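Peroxisomal fatty acid beta-oxidation multifunctional protein MFP2 (Arabidopsis thaliana, PDB 2WTB) carries out successive steps of peroxisomal fatty acid beta-oxidation, combining enoyl-CoA hydratase and 3-hydroxyacyl-CoA dehydrogenase activities in one chain. Local coordinates at residues G321-G326 and F450-H455; V399-S404 and T427-L432; L521-I526 and M533-L538. All coordinates share one frame; numbering follows the deposited sequence.

Interaction 1 of 3, residues G321-G326 and F450-H455; sequences GLMGSG and FFSPAH
M323 and G326, at the start of the helix after the glycine-rich turn of a Rossmann-type domain, pack against S452 and A454 in the loop that leaves strand 445-450. M323 does most of the reaching. Its CG is anti to the backbone N (chi1 -152°) and the chain bends at chi2, which drives the thioether into the curve of 450-455. The terminal methyl M323 CE lies 3.1 Å from F450 O and 3.3 Å from S452 N, while M323 SD rests 3.7 Å from S452 CB. M323 CE also meets F450 CB at 3.7 Å, although the phenylalanine ring itself turns away to pack on I327 and L460. An alanine in place of M323 would probably open a gap against F450 and S452 and let the loop shift.

Further along the helix, A454 CB sits 3.4 Å from G326 C, directly on the backbone. A side chain on G326 would run into that methyl, so the absence of one is what lets helix and loop come this close. At the other end of the contact, L322 CD2 brushes S452 OG at 3.6 Å. The peptide before P453 is cis, and beyond it A454 O accepts a hydrogen bond from K485. G321 and G324 fit the GxGxxG pattern of the strand-turn-helix in dinucleotide-binding Rossmann folds, consistent with the domain's NAD-binding role.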
loop_
_atom_site.group_PDB
_atom_site.type_symbol
_atom_site.label_atom_id
_atom_site.label_comp_id
_atom_site.label_asym_id
_atom_site.label_seq_id
_atom_site.Cartn_x
_atom_site.Cartn_y
_atom_site.Cartn_z
ATOM N N GLY A 321 10.739 -21.914 -13.512
ATOM C CA GLY A 321 10.790 -20.872 -14.519
ATOM C C GLY A 321 10.910 -19.491 -13.906
ATOM O O GLY A 321 11.390 -19.339 -12.783
ATOM N N LEU A 322 10.471 -18.479 -14.645
ATOM C CA LEU A 322 10.579 -17.102 -14.180
ATOM C C LEU A 322 9.569 -16.818 -13.075
ATOM O O LEU A 322 9.912 -16.249 -12.039
ATOM C CB LEU A 322 10.402 -16.123 -15.345
ATOM C CG LEU A 322 10.467 -14.627 -15.019
ATOM C CD1 LEU A 322 11.078 -13.843 -16.172
ATOM C CD2 LEU A 322 9.090 -14.080 -14.659
ATOM N N MET A 323 8.325 -17.224 -13.299
ATOM C CA MET A 323 7.268 -16.986 -12.325
ATOM C C MET A 323 7.438 -17.877 -11.096
ATOM O O MET A 323 7.214 -17.441 -9.966
ATOM C CB MET A 323 5.896 -17.204 -12.960
ATOM C CG MET A 323 4.802 -16.381 -12.314
ATOM S SD MET A 323 5.191 -14.623 -12.344
ATOM C CE MET A 323 3.883 -13.974 -11.312
ATOM N N GLY A 324 7.840 -19.122 -11.322
ATOM C CA GLY A 324 8.076 -20.054 -10.235
ATOM C C GLY A 324 9.195 -19.600 -9.318
ATOM O O GLY A 324 9.016 -19.522 -8.103
ATOM N N SER A 325 10.352 -19.296 -9.900
ATOM C CA SER A 325 11.509 -18.853 -9.125
ATOM C C SER A 325 11.182 -17.607 -8.308
ATOM O O SER A 325 11.774 -17.371 -7.254
ATOM C CB SER A 325 12.708 -18.585 -10.038
ATOM O OG SER A 325 12.462 -17.493 -10.908
ATOM N N GLY A 326 10.240 -16.812 -8.804
ATOM C CA GLY A 326 9.797 -15.624 -8.099
ATOM C C GLY A 326 9.065 -15.971 -6.818
ATOM O O GLY A 326 9.363 -15.425 -5.755
ATOM N N PHE A 450 0.029 -14.608 -8.689
ATOM C CA PHE A 450 1.030 -13.583 -8.418
ATOM C C PHE A 450 1.286 -12.735 -9.656
ATOM O O PHE A 450 0.977 -13.138 -10.777
ATOM C CB PHE A 450 2.347 -14.215 -7.964
ATOM C CG PHE A 450 2.283 -14.864 -6.612
ATOM C CD1 PHE A 450 1.744 -16.133 -6.461
ATOM C CD2 PHE A 450 2.781 -14.214 -5.495
ATOM C CE1 PHE A 450 1.694 -16.736 -5.219
ATOM C CE2 PHE A 450 2.734 -14.813 -4.250
ATOM C CZ PHE A 450 2.189 -16.075 -4.111
ATOM N N PHE A 451 1.862 -11.559 -9.446
ATOM C CA PHE A 451 2.229 -10.688 -10.550
ATOM C C PHE A 451 3.737 -10.491 -10.570
ATOM O O PHE A 451 4.340 -10.145 -9.555
ATOM C CB PHE A 451 1.505 -9.346 -10.432
ATOM C CG PHE A 451 0.011 -9.473 -10.364
ATOM C CD1 PHE A 451 -0.616 -9.803 -9.172
ATOM C CD2 PHE A 451 -0.769 -9.269 -11.492
ATOM C CE1 PHE A 451 -1.990 -9.924 -9.106
ATOM C CE2 PHE A 451 -2.147 -9.387 -11.433
ATOM C CZ PHE A 451 -2.757 -9.716 -10.238
ATOM N N SER A 452 4.346 -10.731 -11.726
ATOM C CA SER A 452 5.790 -10.588 -11.871
ATOM C C SER A 452 6.200 -9.124 -11.750
ATOM O O SER A 452 5.531 -8.245 -12.294
ATOM C CB SER A 452 6.248 -11.155 -13.216
ATOM O OG SER A 452 7.656 -11.072 -13.352
ATOM N N PRO A 453 7.301 -8.856 -11.028
ATOM C CA PRO A 453 8.100 -9.851 -10.300
ATOM C C PRO A 453 7.392 -10.337 -9.037
ATOM O O PRO A 453 6.925 -9.525 -8.237
ATOM C CB PRO A 453 9.372 -9.077 -9.922
ATOM C CG PRO A 453 9.375 -7.865 -10.794
ATOM C CD PRO A 453 7.936 -7.530 -11.001
ATOM N N ALA A 454 7.328 -11.652 -8.864
ATOM C CA ALA A 454 6.583 -12.254 -7.761
ATOM C C ALA A 454 7.029 -11.774 -6.382
ATOM O O ALA A 454 6.234 -11.747 -5.441
ATOM C CB ALA A 454 6.658 -13.773 -7.843
ATOM N N HIS A 455 8.297 -11.394 -6.258
ATOM C CA HIS A 455 8.837 -11.010 -4.957
ATOM C C HIS A 455 8.809 -9.502 -4.698
ATOM O O HIS A 455 9.243 -9.044 -3.642
ATOM C CB HIS A 455 10.252 -11.572 -4.761
ATOM C CG HIS A 455 11.177 -11.318 -5.910
ATOM N ND1 HIS A 455 12.353 -10.615 -5.776
ATOM C CD2 HIS A 455 11.099 -11.679 -7.213
ATOM C CE1 HIS A 455 12.963 -10.553 -6.948
ATOM N NE2 HIS A 455 12.222 -11.188 -7.836
#

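Interaction 2 of 3, residues V399-S404 and T427-L432; sequences VIENIS and TSTIDL
E401 drives its carboxylate into the turn formed by T427, S428 and T429, while I430 and I403 lie beside it as the apolar half of the contact. The glutamate chain is bent at chi2 (-64°), which brings OE1 round to face the turn, and one oxygen then serves four donors from different directions. T427 OG1 donates to E401 OE1 (3.2 Å) on the syn side, the side of OE2. T429 OG1 donates from the anti side, 2.8 Å from E401 OE1 and only modestly out of the carboxylate plane. The two backbone donors arrive well off that plane: S428 N reaches E401 OE1 at 3.3 Å with a nearly straight bond (168°), T429 N reaches the same E401 OE1 at 3.1 Å with a more bent one.

T427 OG1 has a second duty, since it accepts from I430 N in an ST motif; the same hydroxyl thus shapes the turn and grips the glutamate. S428 OG faces another partner, the ring nitrogen NE2 of H449.

The side chains of I430 and I403 lie at a slant to one another, with I430 CD1 3.6 Å from I403 CG1. That methyl, I430 CD1, also approaches the main chain, 3.6 Å from E401 C, and so covers the inverse gamma turn centred on E401, which is closed by N402 N bonding to I400 O at 2.7 Å. I430 CG1 passes 3.6 Å from E401 OE1, so the gripped oxygen has an aliphatic neighbour as well. K406, on helix 403-416, forms a long, weak ion pair with OE2. Four donors gathered on OE1, with a lysine near the other oxygen, would be expected to favour the ionised carboxylate and to hold its rotation fixed.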
loop_
_atom_site.group_PDB
_atom_site.type_symbol
_atom_site.label_atom_id
_atom_site.label_comp_id
_atom_site.label_asym_id
_atom_site.label_seq_id
_atom_site.Cartn_x
_atom_site.Cartn_y
_atom_site.Cartn_z
ATOM N N VAL A 399 3.741 -23.681 -13.983
ATOM C CA VAL A 399 4.209 -24.202 -15.261
ATOM C C VAL A 399 3.546 -23.449 -16.414
ATOM O O VAL A 399 2.556 -22.746 -16.210
ATOM C CB VAL A 399 3.923 -25.719 -15.365
ATOM C CG1 VAL A 399 4.263 -26.245 -16.746
ATOM C CG2 VAL A 399 4.712 -26.469 -14.311
ATOM N N ILE A 400 4.105 -23.582 -17.616
ATOM C CA ILE A 400 3.529 -22.964 -18.809
ATOM C C ILE A 400 2.011 -23.135 -18.857
ATOM O O ILE A 400 1.466 -24.088 -18.299
ATOM C CB ILE A 400 4.127 -23.556 -20.101
ATOM C CG1 ILE A 400 3.843 -25.058 -20.180
ATOM C CG2 ILE A 400 5.623 -23.273 -20.184
ATOM C CD1 ILE A 400 4.313 -25.700 -21.467
ATOM N N GLU A 401 1.338 -22.207 -19.529
ATOM C CA GLU A 401 -0.118 -22.230 -19.625
ATOM C C GLU A 401 -0.604 -23.318 -20.580
ATOM O O GLU A 401 -1.190 -23.029 -21.623
ATOM C CB GLU A 401 -0.651 -20.862 -20.057
ATOM C CG GLU A 401 -0.333 -19.740 -19.077
ATOM C CD GLU A 401 -1.003 -19.931 -17.728
ATOM O OE1 GLU A 401 -2.243 -20.074 -17.694
ATOM O OE2 GLU A 401 -0.291 -19.931 -16.701
ATOM N N ASN A 402 -0.352 -24.570 -20.210
ATOM C CA ASN A 402 -0.792 -25.720 -20.991
ATOM C C ASN A 402 -1.737 -26.600 -20.179
ATOM O O ASN A 402 -1.332 -27.205 -19.188
ATOM C CB ASN A 402 0.415 -26.536 -21.462
ATOM C CG ASN A 402 0.017 -27.839 -22.134
ATOM O OD1 ASN A 402 -1.151 -28.058 -22.453
ATOM N ND2 ASN A 402 0.993 -28.711 -22.355
ATOM N N ILE A 403 -2.995 -26.668 -20.607
ATOM C CA ILE A 403 -4.018 -27.422 -19.884
ATOM C C ILE A 403 -3.651 -28.894 -19.724
ATOM O O ILE A 403 -3.628 -29.420 -18.610
ATOM C CB ILE A 403 -5.387 -27.329 -20.581
ATOM C CG1 ILE A 403 -5.762 -25.867 -20.829
ATOM C CG2 ILE A 403 -6.449 -28.031 -19.748
ATOM C CD1 ILE A 403 -7.055 -25.689 -21.597
ATOM N N SER A 404 -3.376 -29.554 -20.845
ATOM C CA SER A 404 -2.995 -30.960 -20.841
ATOM C C SER A 404 -1.931 -31.248 -19.785
ATOM O O SER A 404 -2.020 -32.234 -19.051
ATOM C CB SER A 404 -2.485 -31.370 -22.225
ATOM O OG SER A 404 -1.933 -32.675 -22.200
ATOM N N THR A 427 -1.763 -20.338 -12.218
ATOM C CA THR A 427 -2.314 -20.180 -13.559
ATOM C C THR A 427 -2.908 -18.790 -13.757
ATOM O O THR A 427 -3.358 -18.153 -12.804
ATOM C CB THR A 427 -3.396 -21.234 -13.855
ATOM O OG1 THR A 427 -3.906 -21.043 -15.182
ATOM C CG2 THR A 427 -4.534 -21.121 -12.853
ATOM N N SER A 428 -2.913 -18.328 -15.002
ATOM C CA SER A 428 -3.373 -16.980 -15.308
ATOM C C SER A 428 -4.441 -16.970 -16.396
ATOM O O SER A 428 -5.268 -16.057 -16.458
ATOM C CB SER A 428 -2.190 -16.106 -15.729
ATOM O OG SER A 428 -2.580 -14.752 -15.867
ATOM N N THR A 429 -4.425 -17.988 -17.249
ATOM C CA THR A 429 -5.311 -18.021 -18.407
ATOM C C THR A 429 -6.141 -19.297 -18.479
ATOM O O THR A 429 -6.912 -19.489 -19.419
ATOM C CB THR A 429 -4.512 -17.893 -19.716
ATOM O OG1 THR A 429 -3.654 -19.031 -19.864
ATOM C CG2 THR A 429 -3.670 -16.627 -19.704
ATOM N N ILE A 430 -5.984 -20.169 -17.490
ATOM C CA ILE A 430 -6.666 -21.456 -17.514
ATOM C C ILE A 430 -7.663 -21.612 -16.369
ATOM O O ILE A 430 -7.363 -21.292 -15.218
ATOM C CB ILE A 430 -5.662 -22.627 -17.505
ATOM C CG1 ILE A 430 -4.715 -22.516 -18.703
ATOM C CG2 ILE A 430 -6.391 -23.961 -17.522
ATOM C CD1 ILE A 430 -3.729 -23.657 -18.817
ATOM N N ASP A 431 -8.853 -22.101 -16.706
ATOM C CA ASP A 431 -9.914 -22.345 -15.735
ATOM C C ASP A 431 -9.476 -23.347 -14.666
ATOM O O ASP A 431 -9.160 -24.498 -14.970
ATOM C CB ASP A 431 -11.165 -22.848 -16.462
ATOM C CG ASP A 431 -12.254 -23.318 -15.514
ATOM O OD1 ASP A 431 -12.178 -23.018 -14.304
ATOM O OD2 ASP A 431 -13.195 -23.989 -15.986
ATOM N N LEU A 432 -9.467 -22.902 -13.413
ATOM C CA LEU A 432 -9.055 -23.743 -12.293
ATOM C C LEU A 432 -9.823 -25.067 -12.223
ATOM O O LEU A 432 -9.278 -26.088 -11.801
ATOM C CB LEU A 432 -9.192 -22.983 -10.970
ATOM C CG LEU A 432 -8.058 -22.036 -10.570
ATOM C CD1 LEU A 432 -7.816 -20.994 -11.640
ATOM C CD2 LEU A 432 -8.382 -21.364 -9.255
#

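Interaction 3 of 3, residues L521-I526 and M533-L538; sequences LIDRAI and MGPFRL
D523 and I526, on helix 519-529, pack onto the start of helix 535-542, the next helix of the helical C-terminal dehydrogenase domain. The dense part of the contact centres on the aspartate. Helix 535-542 begins at G534, its N-cap residue, which has no side chain to serve its own first turn; the carboxylate of D523 comes in from the neighbouring helix instead. D523 OD1 accepts from F536 N at 3.2 Å and D523 OD2 from R537 N at 2.8 Å, both on the syn side, so the group straddles two consecutive amides. The backbones press together here: D523 CA is 3.8 Å from G534 CA, and a CB on G534 would collide with the aspartate's CG. A negative group at this helix start is likely to interact favourably with the helix dipole.

Beside it runs an apolar seam. The P535 ring reaches between two isoleucines, P535 CG lying 3.5 Å from I526 CD1 and 3.9 Å from I522 CG2. F536 turns an edge to the other helix, with F536 CE1 3.9 Å from I522 CB. Y505 on helix 498-514 touches both I526 and P535, and helix 624-644 adds I627 against I522 and F632 against I526, so this flank belongs to the domain core.

The flank at R537 is looser and more open to solvent. R537 touches D523 through its CB, but the rest of its side chain runs away from helix 519-529. Its guanidinium is no partner for the aspartate: R537 NE stays 6.5 Å from D523 OD2, and one face of the group is instead met, toward the rim, by M533 CE, 3.5 Å above the R537 guanidinium plane.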
loop_
_atom_site.group_PDB
_atom_site.type_symbol
_atom_site.label_atom_id
_atom_site.label_comp_id
_atom_site.label_asym_id
_atom_site.label_seq_id
_atom_site.Cartn_x
_atom_site.Cartn_y
_atom_site.Cartn_z
ATOM N N LEU A 521 0.745 10.971 -27.230
ATOM C CA LEU A 521 -0.136 11.879 -26.507
ATOM C C LEU A 521 -0.948 11.082 -25.490
ATOM O O LEU A 521 -1.108 11.498 -24.343
ATOM C CB LEU A 521 -1.073 12.613 -27.467
ATOM C CG LEU A 521 -0.438 13.487 -28.553
ATOM C CD1 LEU A 521 -1.515 14.145 -29.405
ATOM C CD2 LEU A 521 0.482 14.534 -27.944
ATOM N N ILE A 522 -1.458 9.932 -25.925
ATOM C CA ILE A 522 -2.201 9.034 -25.050
ATOM C C ILE A 522 -1.397 8.726 -23.792
ATOM O O ILE A 522 -1.872 8.923 -22.673
ATOM C CB ILE A 522 -2.529 7.702 -25.754
ATOM C CG1 ILE A 522 -3.273 7.947 -27.068
ATOM C CG2 ILE A 522 -3.340 6.796 -24.834
ATOM C CD1 ILE A 522 -4.709 8.384 -26.891
ATOM N N ASP A 523 -0.172 8.245 -23.985
ATOM C CA ASP A 523 0.700 7.880 -22.873
ATOM C C ASP A 523 0.960 9.053 -21.935
ATOM O O ASP A 523 0.901 8.902 -20.715
ATOM C CB ASP A 523 2.025 7.315 -23.389
ATOM C CG ASP A 523 1.894 5.889 -23.887
ATOM O OD1 ASP A 523 0.750 5.410 -24.028
ATOM O OD2 ASP A 523 2.935 5.245 -24.134
ATOM N N ARG A 524 1.244 10.218 -22.507
ATOM C CA ARG A 524 1.548 11.401 -21.711
ATOM C C ARG A 524 0.339 11.857 -20.900
ATOM O O ARG A 524 0.468 12.250 -19.740
ATOM C CB ARG A 524 2.045 12.539 -22.606
ATOM N N ALA A 525 -0.837 11.800 -21.514
ATOM C CA ALA A 525 -2.060 12.219 -20.845
ATOM C C ALA A 525 -2.355 11.324 -19.651
ATOM O O ALA A 525 -2.837 11.785 -18.615
ATOM C CB ALA A 525 -3.226 12.201 -21.818
ATOM N N ILE A 526 -2.050 10.040 -19.805
ATOM C CA ILE A 526 -2.395 9.034 -18.807
ATOM C C ILE A 526 -1.298 8.844 -17.758
ATOM O O ILE A 526 -1.582 8.501 -16.609
ATOM C CB ILE A 526 -2.745 7.691 -19.479
ATOM C CG1 ILE A 526 -4.002 7.853 -20.338
ATOM C CG2 ILE A 526 -2.942 6.604 -18.439
ATOM C CD1 ILE A 526 -4.377 6.621 -21.128
ATOM N N MET A 533 2.847 4.819 -15.953
ATOM C CA MET A 533 3.214 4.479 -17.315
ATOM C C MET A 533 2.042 4.747 -18.251
ATOM O O MET A 533 0.907 4.915 -17.807
ATOM C CB MET A 533 3.592 3.000 -17.368
ATOM C CG MET A 533 4.755 2.677 -18.270
ATOM S SD MET A 533 5.485 1.080 -17.866
ATOM C CE MET A 533 6.981 1.150 -18.850
ATOM N N GLY A 534 2.318 4.791 -19.549
ATOM C CA GLY A 534 1.268 4.940 -20.536
ATOM C C GLY A 534 0.844 3.580 -21.047
ATOM O O GLY A 534 1.593 2.615 -20.923
ATOM N N PRO A 535 -0.364 3.493 -21.624
ATOM C CA PRO A 535 -0.888 2.231 -22.154
ATOM C C PRO A 535 0.123 1.525 -23.054
ATOM O O PRO A 535 0.428 0.353 -22.838
ATOM C CB PRO A 535 -2.097 2.678 -22.975
ATOM C CG PRO A 535 -2.551 3.926 -22.313
ATOM C CD PRO A 535 -1.310 4.607 -21.805
ATOM N N PHE A 536 0.635 2.239 -24.050
ATOM C CA PHE A 536 1.596 1.667 -24.985
ATOM C C PHE A 536 2.964 1.505 -24.331
ATOM O O PHE A 536 3.627 0.481 -24.494
ATOM C CB PHE A 536 1.696 2.536 -26.241
ATOM C CG PHE A 536 0.368 2.814 -26.885
ATOM C CD1 PHE A 536 -0.335 3.969 -26.582
ATOM C CD2 PHE A 536 -0.187 1.912 -27.777
ATOM C CE1 PHE A 536 -1.562 4.223 -27.167
ATOM C CE2 PHE A 536 -1.413 2.160 -28.363
ATOM C CZ PHE A 536 -2.101 3.317 -28.056
ATOM N N ARG A 537 3.375 2.525 -23.585
ATOM C CA ARG A 537 4.641 2.497 -22.867
ATOM C C ARG A 537 4.716 1.279 -21.949
ATOM O O ARG A 537 5.753 0.623 -21.853
ATOM C CB ARG A 537 4.815 3.791 -22.069
ATOM C CG ARG A 537 5.954 3.785 -21.068
ATOM C CD ARG A 537 7.272 3.383 -21.696
ATOM N NE ARG A 537 8.399 3.788 -20.862
ATOM C CZ ARG A 537 9.592 3.206 -20.884
ATOM N NH1 ARG A 537 9.815 2.179 -21.692
ATOM N NH2 ARG A 537 10.558 3.646 -20.090
ATOM N N LEU A 538 3.606 0.982 -21.282
ATOM C CA LEU A 538 3.511 -0.182 -20.409
ATOM C C LEU A 538 3.403 -1.462 -21.229
ATOM O O LEU A 538 3.873 -2.522 -20.815
ATOM C CB LEU A 538 2.309 -0.043 -19.468
ATOM C CG LEU A 538 1.890 -1.250 -18.623
ATOM C CD1 LEU A 538 1.310 -0.800 -17.287
ATOM C CD2 LEU A 538 0.901 -2.133 -19.376
#

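Interactions 1 and 2 both belong to the NAD-binding domain. Interaction 2 is nested along the chain inside the loop closed by interaction 1; their centres lie 15 Å apart and their nearest atoms about 6 Å, so they are neighbours without touching. Interaction 3 comes later in the chain, in the C-terminal dehydrogenase domain, its centre 25 Å from that of interaction 1 and 30 Å from that of interaction 2. Together they sample the two halves of the dehydrogenase unit: loops around the Rossmann-type sheet and a helical junction. All three lie away from the predicted hydratase residues E119 and E139, which belong to the N-terminal region.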